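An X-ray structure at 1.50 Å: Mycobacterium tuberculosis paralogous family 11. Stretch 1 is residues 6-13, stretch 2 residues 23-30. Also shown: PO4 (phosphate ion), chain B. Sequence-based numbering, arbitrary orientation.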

# COMPACT_ATOMS: atom_id res chain seq x y z
N ASP A 6 -9.51 12.12 -0.36
CA ASP A 6 -8.72 13.30 -0.29
C ASP A 6 -7.44 12.93 0.43
O ASP A 6 -7.42 12.00 1.25
CB ASP A 6 -9.41 14.41 0.47
CG ASP A 6 -10.55 15.05 -0.33
OD1 ASP A 6 -10.25 15.67 -1.38
OD2 ASP A 6 -11.75 14.87 0.02
N ARG A 7 -6.39 13.72 0.11
CA ARG A 7 -5.12 13.64 0.90
C ARG A 7 -5.56 13.78 2.33
O ARG A 7 -6.41 14.60 2.61
CB ARG A 7 -4.16 14.75 0.56
CG ARG A 7 -3.81 14.68 -0.89
CD ARG A 7 -2.62 15.53 -1.27
NE ARG A 7 -2.45 15.49 -2.71
CZ ARG A 7 -1.55 16.19 -3.38
NH1 ARG A 7 -0.74 17.01 -2.73
NH2 ARG A 7 -1.52 16.08 -4.71
N PRO A 8 -4.97 13.00 3.25
CA PRO A 8 -3.75 12.23 3.12
C PRO A 8 -3.90 10.76 2.74
O PRO A 8 -2.98 10.00 3.00
CB PRO A 8 -3.15 12.36 4.54
CG PRO A 8 -4.28 12.29 5.41
CD PRO A 8 -5.34 13.12 4.68
N ILE A 9 -5.06 10.37 2.21
CA ILE A 9 -5.33 8.93 2.03
C ILE A 9 -5.55 8.66 0.57
O ILE A 9 -6.12 9.48 -0.15
CB ILE A 9 -6.57 8.54 2.90
CG1 ILE A 9 -6.23 8.80 4.40
CG2 ILE A 9 -7.06 7.12 2.62
CD1 ILE A 9 -7.47 8.77 5.28
N VAL A 10 -5.19 7.47 0.12
CA VAL A 10 -5.58 6.98 -1.17
C VAL A 10 -6.24 5.58 -1.05
O VAL A 10 -6.17 4.94 0.01
CB VAL A 10 -4.41 6.89 -2.13
CG1 VAL A 10 -3.85 8.27 -2.40
CG2 VAL A 10 -3.40 5.90 -1.65
N LEU A 11 -6.94 5.19 -2.12
CA LEU A 11 -7.63 3.89 -2.13
C LEU A 11 -7.02 2.92 -3.12
O LEU A 11 -6.83 3.26 -4.30
CB LEU A 11 -9.09 4.09 -2.57
CG LEU A 11 -9.93 2.81 -2.52
CD1 LEU A 11 -10.30 2.46 -1.10
CD2 LEU A 11 -11.18 3.03 -3.32
N PHE A 12 -6.71 1.73 -2.62
CA PHE A 12 -6.21 0.63 -3.47
C PHE A 12 -7.27 -0.39 -3.57
O PHE A 12 -7.79 -0.86 -2.55
CB PHE A 12 -4.99 0.04 -2.84
CG PHE A 12 -3.81 1.02 -2.78
CD1 PHE A 12 -3.02 1.19 -3.90
CD2 PHE A 12 -3.56 1.76 -1.66
CE1 PHE A 12 -1.94 2.08 -3.91
CE2 PHE A 12 -2.49 2.66 -1.66
CZ PHE A 12 -1.70 2.87 -2.80
N THR A 13 -7.64 -0.76 -4.80
CA THR A 13 -8.66 -1.79 -5.02
C THR A 13 -7.99 -3.06 -5.48
O THR A 13 -7.26 -3.00 -6.43
CB THR A 13 -9.72 -1.37 -6.04
OG1 THR A 13 -10.32 -0.13 -5.59
CG2 THR A 13 -10.80 -2.42 -6.14
N ARG A 23 -11.94 -5.90 -3.18
CA ARG A 23 -11.82 -5.40 -1.82
C ARG A 23 -11.18 -4.04 -1.89
O ARG A 23 -10.37 -3.76 -2.80
CB ARG A 23 -11.03 -6.35 -0.96
CG ARG A 23 -11.75 -7.70 -0.81
CD ARG A 23 -10.99 -8.63 0.10
NE ARG A 23 -11.60 -9.99 0.17
CZ ARG A 23 -11.35 -11.01 -0.67
NH1 ARG A 23 -11.98 -12.19 -0.46
NH2 ARG A 23 -10.48 -10.90 -1.71
N TYR A 24 -11.54 -3.17 -0.97
CA TYR A 24 -11.18 -1.76 -1.03
C TYR A 24 -10.31 -1.45 0.20
O TYR A 24 -10.77 -1.65 1.32
CB TYR A 24 -12.43 -0.92 -1.08
CG TYR A 24 -13.31 -1.28 -2.23
CD1 TYR A 24 -13.08 -0.83 -3.52
CD2 TYR A 24 -14.37 -2.22 -2.04
CE1 TYR A 24 -13.89 -1.24 -4.60
CE2 TYR A 24 -15.13 -2.68 -3.10
CZ TYR A 24 -14.92 -2.17 -4.35
OH TYR A 24 -15.73 -2.58 -5.42
N VAL A 25 -9.08 -1.00 -0.04
CA VAL A 25 -8.05 -0.89 1.00
C VAL A 25 -7.57 0.59 1.01
O VAL A 25 -6.72 0.98 0.22
CB VAL A 25 -6.89 -1.83 0.70
CG1 VAL A 25 -5.88 -1.80 1.80
CG2 VAL A 25 -7.36 -3.24 0.43
N PRO A 26 -8.12 1.40 1.89
CA PRO A 26 -7.59 2.78 2.06
C PRO A 26 -6.30 2.71 2.84
O PRO A 26 -6.20 2.07 3.91
CB PRO A 26 -8.67 3.52 2.83
CG PRO A 26 -9.76 2.50 3.06
CD PRO A 26 -9.22 1.13 2.83
N LEU A 27 -5.30 3.45 2.34
CA LEU A 27 -4.01 3.51 2.98
C LEU A 27 -3.48 4.99 2.96
O LEU A 27 -3.83 5.74 2.04
CB LEU A 27 -2.97 2.60 2.35
CG LEU A 27 -3.28 1.10 2.28
CD1 LEU A 27 -2.21 0.39 1.53
CD2 LEU A 27 -3.34 0.48 3.66
N MET A 28 -2.50 5.28 3.85
CA MET A 28 -1.85 6.57 3.74
C MET A 28 -1.25 6.78 2.32
O MET A 28 -0.62 5.84 1.75
CB MET A 28 -0.73 6.73 4.77
CG MET A 28 -1.24 6.56 6.22
SD MET A 28 -2.49 7.84 6.63
CE MET A 28 -1.52 9.39 6.56
N ARG A 29 -1.44 7.97 1.81
CA ARG A 29 -0.86 8.39 0.53
C ARG A 29 0.67 8.56 0.66
O ARG A 29 1.17 9.40 1.45
CB ARG A 29 -1.45 9.70 0.07
CG ARG A 29 -0.99 10.17 -1.30
CD ARG A 29 -1.75 11.41 -1.70
NE ARG A 29 -1.41 11.89 -3.03
CZ ARG A 29 -0.30 12.57 -3.32
NH1 ARG A 29 0.56 12.88 -2.40
NH2 ARG A 29 -0.07 12.96 -4.57
N VAL A 30 1.36 7.75 -0.12
CA VAL A 30 2.84 7.81 -0.25
C VAL A 30 3.08 7.77 -1.75
O VAL A 30 2.89 6.75 -2.41
CB VAL A 30 3.49 6.63 0.44
CG1 VAL A 30 4.98 6.73 0.30
CG2 VAL A 30 3.05 6.57 1.91
P PO4 B . -10.47 -14.60 -2.89
O1 PO4 B . -11.90 -14.12 -2.60
O2 PO4 B . -9.38 -13.63 -2.28
O3 PO4 B . -10.31 -16.00 -2.17
O4 PO4 B . -10.23 -14.81 -4.33
O HOH W 1 -0.27 10.75 3.31

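The apolar centre lies where Phe-12, Val-25, Leu-27 and Val-10 share one face of a two-stranded antiparallel pairing. Phe-12 CD2 approaches Leu-27 CD1 at 3.7 Å, and Phe-12 CB lies 4.4 Å from Val-25 CB, as expected for directly paired residues. Leu-11, Pro-26, Thr-13 and Tyr-24 point to the other face, where Leu-11 CD1 sits 4.0 Å from Tyr-24 CB and Ile-9 CG2 packs 3.9 Å from Pro-26 CB.

Backbone hydrogen bonds fix the register. Val-10 and Leu-27 exchange a reciprocal pair, N to O at 2.9 Å each way with angles of 169° and 166°. Phe-12 N donates to Val-25 O at 2.9 Å, and Val-25 N returns to Phe-12 O at 2.8 Å, more bent at 151°. Pro-26 lacks an amide hydrogen but falls at a non-hydrogen-bonded position, so the ladder loses nothing; its CA instead approaches Val-10 O at 3.3 Å.

At the polar edge, Arg-29 N donates to Pro-8 O (2.8 Å, 170°), and a water donates to both Pro-8 O and Arg-29 O. Beyond, the Arg-7 and Arg-29 guanidiniums stack despite like charge, centres 3.8 Å apart and planes at 20°; Arg-29 NE and NH2 are hydrogen-bonded elsewhere in the structure.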